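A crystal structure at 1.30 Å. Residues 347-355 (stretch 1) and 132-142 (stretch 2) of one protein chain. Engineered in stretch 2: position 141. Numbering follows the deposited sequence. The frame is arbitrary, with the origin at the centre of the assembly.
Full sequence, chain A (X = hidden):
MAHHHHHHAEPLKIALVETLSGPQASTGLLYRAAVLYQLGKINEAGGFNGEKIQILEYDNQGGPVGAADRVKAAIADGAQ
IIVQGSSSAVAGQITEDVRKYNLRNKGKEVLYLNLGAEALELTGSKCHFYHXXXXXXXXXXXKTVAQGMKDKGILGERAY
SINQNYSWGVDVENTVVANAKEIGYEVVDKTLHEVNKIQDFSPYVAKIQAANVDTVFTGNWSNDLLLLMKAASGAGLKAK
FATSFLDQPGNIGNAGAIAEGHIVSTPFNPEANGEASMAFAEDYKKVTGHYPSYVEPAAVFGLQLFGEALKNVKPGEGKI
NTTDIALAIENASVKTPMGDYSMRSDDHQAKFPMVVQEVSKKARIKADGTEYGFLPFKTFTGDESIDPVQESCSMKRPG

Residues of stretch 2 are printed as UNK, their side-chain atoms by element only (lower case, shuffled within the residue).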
ATOM      1  N   ASP A 347       4.735 -14.583  -8.569  1.00  9.14           N
ATOM      2  CA  ASP A 347       3.627 -13.659  -8.769  1.00  8.74           C
ATOM      3  C   ASP A 347       4.062 -12.203  -8.667  1.00  8.08           C
ATOM      4  O   ASP A 347       3.278 -11.306  -8.941  1.00  9.07           O
ATOM      5  CB  ASP A 347       2.486 -13.952  -7.779  1.00  9.20           C
ATOM      6  CG  ASP A 347       2.918 -13.883  -6.312  1.00  9.02           C
ATOM      7  OD1 ASP A 347       4.125 -13.770  -6.002  1.00  9.15           O
ATOM      8  OD2 ASP A 347       2.016 -13.966  -5.448  1.00  9.90           O
ATOM      9  N   HIS A 348       5.315 -11.982  -8.286  1.00  7.98           N
ATOM     10  CA  HIS A 348       5.832 -10.635  -8.026  1.00  7.57           C
ATOM     11  C   HIS A 348       5.079  -9.901  -6.911  1.00  7.19           C
ATOM     12  O   HIS A 348       4.824  -8.695  -6.989  1.00  8.14           O
ATOM     13  CB  HIS A 348       5.947  -9.796  -9.307  1.00  7.88           C
ATOM     14  CG  HIS A 348       6.919 -10.357 -10.293  1.00  7.49           C
ATOM     15  ND1 HIS A 348       7.056  -9.864 -11.572  1.00  7.71           N
ATOM     16  CD2 HIS A 348       7.821 -11.362 -10.177  1.00  7.56           C
ATOM     17  CE1 HIS A 348       7.989 -10.551 -12.207  1.00  7.35           C
ATOM     18  NE2 HIS A 348       8.468 -11.466 -11.383  1.00  7.94           N
ATOM     19  N   GLN A 349       4.751 -10.654  -5.865  1.00  7.84           N
ATOM     20  CA  GLN A 349       4.332 -10.087  -4.593  1.00  6.98           C
ATOM     21  C   GLN A 349       5.549 -10.006  -3.671  1.00  6.87           C
ATOM     22  O   GLN A 349       6.230 -11.010  -3.448  1.00  7.56           O
ATOM     23  CB  GLN A 349       3.248 -10.967  -3.954  1.00  7.56           C
ATOM     24  CG  GLN A 349       2.856 -10.551  -2.551  1.00  7.57           C
ATOM     25  CD  GLN A 349       2.308  -9.132  -2.504  1.00  7.15           C
ATOM     26  OE1 GLN A 349       1.337  -8.795  -3.194  1.00  7.56           O
ATOM     27  NE2 GLN A 349       2.933  -8.287  -1.690  1.00  7.26           N
ATOM     28  N   ALA A 350       5.842  -8.816  -3.153  1.00  7.13           N
ATOM     29  CA  ALA A 350       6.966  -8.659  -2.232  1.00  7.84           C
ATOM     30  C   ALA A 350       6.692  -9.341  -0.893  1.00  7.26           C
ATOM     31  O   ALA A 350       5.535  -9.451  -0.456  1.00  7.55           O
ATOM     32  CB  ALA A 350       7.297  -7.189  -2.020  1.00  7.97           C
ATOM     33  N   LYS A 351       7.775  -9.802  -0.266  1.00  7.27           N
ATOM     34  CA  LYS A 351       7.755 -10.464   1.036  1.00  7.69           C
ATOM     35  C   LYS A 351       8.401  -9.535   2.056  1.00  7.12           C
ATOM     36  O   LYS A 351       9.533  -9.089   1.861  1.00  7.58           O
ATOM     37  CB  LYS A 351       8.511 -11.790   0.972  1.00  9.46           C
ATOM     38  CG  LYS A 351       8.457 -12.562   2.275  1.00 11.91           C
ATOM     39  CD  LYS A 351       8.672 -14.051   2.064  1.00 18.61           C
ATOM     40  CE  LYS A 351      10.118 -14.386   1.857  1.00 21.98           C
ATOM     41  NZ  LYS A 351      10.261 -15.870   1.827  1.00 22.66           N
ATOM     42  N   PHE A 352       7.682  -9.242   3.138  1.00  6.93           N
ATOM     43  CA  PHE A 352       8.128  -8.261   4.123  1.00  7.43           C
ATOM     44  C   PHE A 352       7.318  -8.447   5.402  1.00  8.13           C
ATOM     45  O   PHE A 352       6.230  -9.013   5.365  1.00  8.49           O
ATOM     46  CB  PHE A 352       7.916  -6.840   3.579  1.00  8.36           C
ATOM     47  CG  PHE A 352       6.565  -6.632   2.954  1.00  7.24           C
ATOM     48  CD1 PHE A 352       5.441  -6.429   3.753  1.00  8.53           C
ATOM     49  CD2 PHE A 352       6.405  -6.680   1.579  1.00  7.73           C
ATOM     50  CE1 PHE A 352       4.192  -6.297   3.203  1.00  9.91           C
ATOM     51  CE2 PHE A 352       5.147  -6.536   1.014  1.00  7.57           C
ATOM     52  CZ  PHE A 352       4.039  -6.337   1.829  1.00  8.80           C
ATOM     53  N   PRO A 353       7.847  -7.973   6.539  1.00  8.59           N
ATOM     54  CA  PRO A 353       7.089  -8.071   7.792  1.00  9.33           C
ATOM     55  C   PRO A 353       5.889  -7.126   7.854  1.00  8.27           C
ATOM     56  O   PRO A 353       5.838  -6.110   7.154  1.00  8.08           O
ATOM     57  CB  PRO A 353       8.116  -7.675   8.873  1.00 11.81           C
ATOM     58  CG  PRO A 353       9.422  -7.580   8.194  1.00 13.16           C
ATOM     59  CD  PRO A 353       9.181  -7.386   6.734  1.00 10.45           C
ATOM     60  N   MET A 354       4.927  -7.478   8.706  1.00  7.83           N
ATOM     61  CA  MET A 354       3.763  -6.648   8.988  1.00  7.64           C
ATOM     62  C   MET A 354       3.662  -6.388  10.483  1.00  7.50           C
ATOM     63  O   MET A 354       3.923  -7.266  11.298  1.00  9.72           O
ATOM     64  CB  MET A 354       2.489  -7.326   8.482  1.00  7.81           C
ATOM     65  CG  MET A 354       2.373  -7.361   6.961  1.00  7.27           C
ATOM     66  SD  MET A 354       2.160  -5.718   6.215  1.00  7.49           S
ATOM     67  CE  MET A 354       0.450  -5.395   6.639  1.00  7.95           C
ATOM     68  N   VAL A 355       3.276  -5.171  10.835  1.00  8.35           N
ATOM     69  CA  VAL A 355       3.189  -4.760  12.222  1.00  9.19           C
ATOM     70  C   VAL A 355       1.765  -4.362  12.538  1.00  7.52           C
ATOM     71  O   VAL A 355       1.206  -3.461  11.906  1.00  7.58           O
ATOM     72  CB  VAL A 355       4.090  -3.541  12.476  1.00 12.16           C
ATOM     73  CG1 VAL A 355       4.166  -3.234  13.965  1.00 12.63           C
ATOM     74  CG2 VAL A 355       5.454  -3.800  11.918  1.00 15.35           C
ATOM     75  N   UNK A 132       5.337  -5.535 -10.707  1.00  6.62           N
ATOM     76  CA  UNK A 132       5.830  -5.934  -9.395  1.00  7.02           C
ATOM     77  C   UNK A 132       5.055  -5.168  -8.346  1.00  6.97           C
ATOM     78  O   UNK A 132       4.933  -3.938  -8.449  1.00  7.44           O
ATOM     79  c   UNK A 132       8.230  -6.442 -10.064  1.00  7.56           C
ATOM     80  c   UNK A 132       9.731  -8.316 -10.239  1.00  8.00           C
ATOM     81  c   UNK A 132       8.868  -7.539  -9.496  1.00  7.94           C
ATOM     82  c   UNK A 132       9.954  -8.023 -11.571  1.00  8.05           C
ATOM     83  c   UNK A 132       7.313  -5.589  -9.242  1.00  7.80           C
ATOM     84  c   UNK A 132       8.458  -6.154 -11.397  1.00  7.81           C
ATOM     85  c   UNK A 132       9.314  -6.939 -12.152  1.00  8.36           C
ATOM     86  N   UNK A 133       4.562  -5.872  -7.331  1.00  5.74           N
ATOM     87  CA  UNK A 133       3.881  -5.217  -6.213  1.00  6.36           C
ATOM     88  C   UNK A 133       4.762  -5.205  -4.969  1.00  5.82           C
ATOM     89  O   UNK A 133       5.236  -6.255  -4.513  1.00  6.84           O
ATOM     90  n   UNK A 133      -2.162  -5.822  -5.190  1.00  6.24           N
ATOM     91  n   UNK A 133      -0.130  -6.707  -4.642  1.00  6.87           N
ATOM     92  c   UNK A 133       2.528  -5.868  -5.894  1.00  7.21           C
ATOM     93  c   UNK A 133       1.965  -5.376  -4.566  1.00  7.79           C
ATOM     94  c   UNK A 133       0.455  -5.382  -4.481  1.00  6.94           C
ATOM     95  c   UNK A 133      -1.398  -6.885  -4.976  1.00  5.88           C
ATOM     96  n   UNK A 133      -1.892  -8.109  -5.112  1.00  6.44           N
ATOM     97  N   UNK A 134       4.975  -4.010  -4.429  1.00  7.02           N
ATOM     98  CA  UNK A 134       5.875  -3.813  -3.290  1.00  6.86           C
ATOM     99  C   UNK A 134       5.157  -3.597  -1.964  1.00  6.68           C
ATOM    100  O   UNK A 134       5.785  -3.524  -0.899  1.00  8.16           O
ATOM    101  c   UNK A 134       9.427  -3.489  -6.891  1.00  8.20           C
ATOM    102  c   UNK A 134       8.964  -3.584  -4.543  1.00  8.13           C
ATOM    103  c   UNK A 134       7.377  -2.601  -6.027  1.00  7.95           C
ATOM    104  c   UNK A 134       7.752  -2.941  -4.738  1.00  7.18           C
ATOM    105  c   UNK A 134       8.205  -2.870  -7.103  1.00  8.18           C
ATOM    106  c   UNK A 134       9.812  -3.838  -5.612  1.00  8.21           C
ATOM    107  c   UNK A 134       6.838  -2.658  -3.583  1.00  7.98           C
ATOM    108  N   UNK A 135       3.834  -3.532  -2.037  1.00  6.62           N
ATOM    109  CA  UNK A 135       2.996  -3.223  -0.890  1.00  6.58           C
ATOM    110  C   UNK A 135       2.246  -4.467  -0.416  1.00  5.40           C
ATOM    111  O   UNK A 135       2.311  -5.527  -1.050  1.00  6.06           O
ATOM    112  o   UNK A 135       1.094  -2.705  -2.273  1.00  7.79           O
ATOM    113  c   UNK A 135       1.978  -2.163  -1.309  1.00  7.77           C
ATOM    114  N   UNK A 136       1.511  -4.349   0.703  1.00  6.31           N
ATOM    115  CA  UNK A 136       0.564  -5.426   1.017  1.00  7.09           C
ATOM    116  C   UNK A 136      -0.530  -5.555  -0.042  1.00  6.48           C
ATOM    117  O   UNK A 136      -0.626  -4.776  -1.002  1.00  7.31           O
ATOM    118  c   UNK A 136      -0.050  -4.987   2.354  1.00  8.26           C
ATOM    119  c   UNK A 136       0.992  -4.074   2.952  1.00  7.15           C
ATOM    120  c   UNK A 136       1.572  -3.339   1.775  1.00  7.19           C
ATOM    121  N   UNK A 137      -1.344  -6.582   0.141  1.00  6.44           N
ATOM    122  CA  UNK A 137      -2.571  -6.753  -0.621  1.00  7.20           C
ATOM    123  C   UNK A 137      -3.690  -7.072   0.372  1.00  6.03           C
ATOM    124  O   UNK A 137      -3.433  -7.185   1.578  1.00  6.65           O
ATOM    125  c   UNK A 137      -2.401  -7.831  -1.701  1.00  7.33           C
ATOM    126  o   UNK A 137      -2.696  -9.655  -0.187  1.00  7.61           O
ATOM    127  c   UNK A 137      -2.049  -9.183  -1.123  1.00  7.59           C
ATOM    128  n   UNK A 137      -1.005  -9.808  -1.667  1.00  9.39           N
ATOM    129  N   UNK A 138      -4.917  -7.219  -0.113  1.00  6.13           N
ATOM    130  CA  UNK A 138      -6.050  -7.412   0.789  1.00  6.82           C
ATOM    131  C   UNK A 138      -5.869  -8.606   1.720  1.00  7.38           C
ATOM    132  O   UNK A 138      -6.243  -8.552   2.891  1.00  7.18           O
ATOM    133  c   UNK A 138      -7.339  -7.564  -0.007  1.00  7.99           C
ATOM    134  N   UNK A 139      -5.302  -9.682   1.191  1.00  7.11           N
ATOM    135  CA  UNK A 139      -5.119 -10.896   1.982  1.00  7.19           C
ATOM    136  C   UNK A 139      -4.117 -10.679   3.108  1.00  8.07           C
ATOM    137  O   UNK A 139      -4.359 -11.055   4.255  1.00  9.67           O
ATOM    138  c   UNK A 139      -4.695 -12.065   1.093  1.00  7.87           C
ATOM    139  N   UNK A 140      -2.990 -10.060   2.782  1.00  7.35           N
ATOM    140  CA  UNK A 140      -1.974  -9.793   3.787  1.00  6.90           C
ATOM    141  C   UNK A 140      -2.511  -8.834   4.859  1.00  7.16           C
ATOM    142  O   UNK A 140      -2.342  -9.078   6.059  1.00  7.90           O
ATOM    143  c   UNK A 140       0.292  -8.780   4.218  1.00  8.56           C
ATOM    144  c   UNK A 140      -0.696  -9.212   3.144  1.00  7.23           C
ATOM    145  c   UNK A 140       1.061  -9.653   1.318  1.00  8.95           C
ATOM    146  c   UNK A 140      -0.078 -10.225   2.163  1.00  8.29           C
ATOM    147  N   UNK A 141      -3.150  -7.745   4.427  1.00  7.14           N
ATOM    148  CA  UNK A 141      -3.695  -6.768   5.369  1.00  6.90           C
ATOM    149  C   UNK A 141      -4.641  -7.417   6.379  1.00  6.25           C
ATOM    150  O   UNK A 141      -4.521  -7.211   7.593  1.00  7.31           O
ATOM    151  n   UNK A 141      -2.254  -2.701   3.793  1.00  5.84           N
ATOM    152  n   UNK A 141      -1.174  -1.569   5.486  1.00  6.64           N
ATOM    153  c   UNK A 141      -1.483  -1.699   4.203  1.00  5.92           C
ATOM    154  c   UNK A 141      -4.468  -5.664   4.640  1.00  6.47           C
ATOM    155  c   UNK A 141      -3.634  -4.686   3.827  1.00  6.76           C
ATOM    156  c   UNK A 141      -2.801  -3.738   4.662  1.00  6.67           C
ATOM    157  n   UNK A 141      -1.016  -0.823   3.323  1.00  7.11           N
ATOM    158  N   UNK A 142      -5.602  -8.186   5.876  1.00  6.64           N
ATOM    159  CA  UNK A 142      -6.708  -8.590   6.735  1.00  7.89           C
ATOM    160  C   UNK A 142      -6.497  -9.877   7.503  1.00  8.03           C
ATOM    161  O   UNK A 142      -7.043 -10.036   8.588  1.00  9.55           O
ATOM    162  c   UNK A 142      -8.411  -6.956   5.941  1.00  7.68           C
ATOM    163  c   UNK A 142      -8.836  -4.202   5.873  1.00  7.48           C
ATOM    164  c   UNK A 142      -7.957  -6.197   4.868  1.00  7.74           C
ATOM    165  c   UNK A 142      -8.065  -8.402   6.043  1.00  8.33           C
ATOM    166  c   UNK A 142      -9.285  -4.952   6.958  1.00  8.71           C
ATOM    167  c   UNK A 142      -9.044  -6.312   6.999  1.00  9.09           C
ATOM    168  c   UNK A 142      -8.189  -4.826   4.822  1.00  7.97           C
TER

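Position 132 carries seven side-chain carbons, one of them leading into a ring of six. The ring lies almost parallel to the imidazole of His 348, with planes at 6° and centroids 3.8 Å apart. A six-carbon ring on a single carbon, with no further atom attached, is Phe 132. The pair forms an offset stack, in which CE1 of His 348 comes to 3.3 Å from CZ of Phe 132.

Position 133 has a chain of three carbons, then a nitrogen, then a carbon bearing two more nitrogens. The chain nitrogen lies 2.9 Å from Gln 349 OE1, which sits near the plane of this guanidinium. The residue is Arg 133, and the approach is a hydrogen bond donated by NE. Its backbone makes the single beta bridge of the contact, with Gln 349: Arg 133 N donates to His 348 O at 2.9 Å, and Ala 350 N donates to Arg 133 O at 3.0 Å.

At 134 there are again seven carbons, one followed by a six-membered ring, but CB points away from stretch 1. The backbone makes the contact instead: CA at 134 lies 3.9 Å from Ala 350 CB, and O at 134 lies 3.6 Å from Phe 352 CE2. This is Phe 134.

One carbon and one oxygen make up the side chain at 135, which also points away, while the backbone O at 135 accepts from Gln 349 NE2 at 2.9 Å. The residue is Ser 135. Its OG bonds to the backbone O of residue 136 at 3.0 Å.

Position 136 has three carbons closing a ring onto the backbone nitrogen. One ring carbon is 3.9 Å from Phe 352 CZ, and another is 3.8 Å from Met 354 SD. The residue is Pro 136, and these carbons are CD and CG, respectively.

At 137, two carbons end in one oxygen and one nitrogen, and the nitrogen lies 3.0 Å from Gln 349 OE1. This short amide is Asn 137. The contact is a weak hydrogen bond given by ND2, and OD1 caps the following helix by accepting from N of residue 140 at 3.0 Å.

Positions 138 and 139 each have a lone side-chain carbon and no contact with stretch 1; they are Ala 138 and Ala 139.

Four carbons at 140 fork at the first, one arm two carbons long. The short arm packs on Met 354 CG at 3.7 Å, and the end of the long arm lies 3.8 Å from Gln 349 NE2. This is Ile 140.

Position 141 repeats the three-carbon chain and guanidinium. Its CB points away, yet the third chain carbon comes within 4.2 Å of Met 354 CE. It is Arg 141, an engineered residue.

Position 142, one carbon and a six-carbon ring without contact to stretch 1, is Phe 142.

The contact joins a short backbone pairing to a buried polar cluster and an apolar patch. Gln 349 links the first two: OE1 receives Arg 133 and Asn 137, while NE2 serves Ser 135 O and Ala 350 O. Beyond it, Phe 352 and Met 354 pack against Pro 136 and Ile 140.

Stretch 2 (132-142) FRFSPNAAIRF
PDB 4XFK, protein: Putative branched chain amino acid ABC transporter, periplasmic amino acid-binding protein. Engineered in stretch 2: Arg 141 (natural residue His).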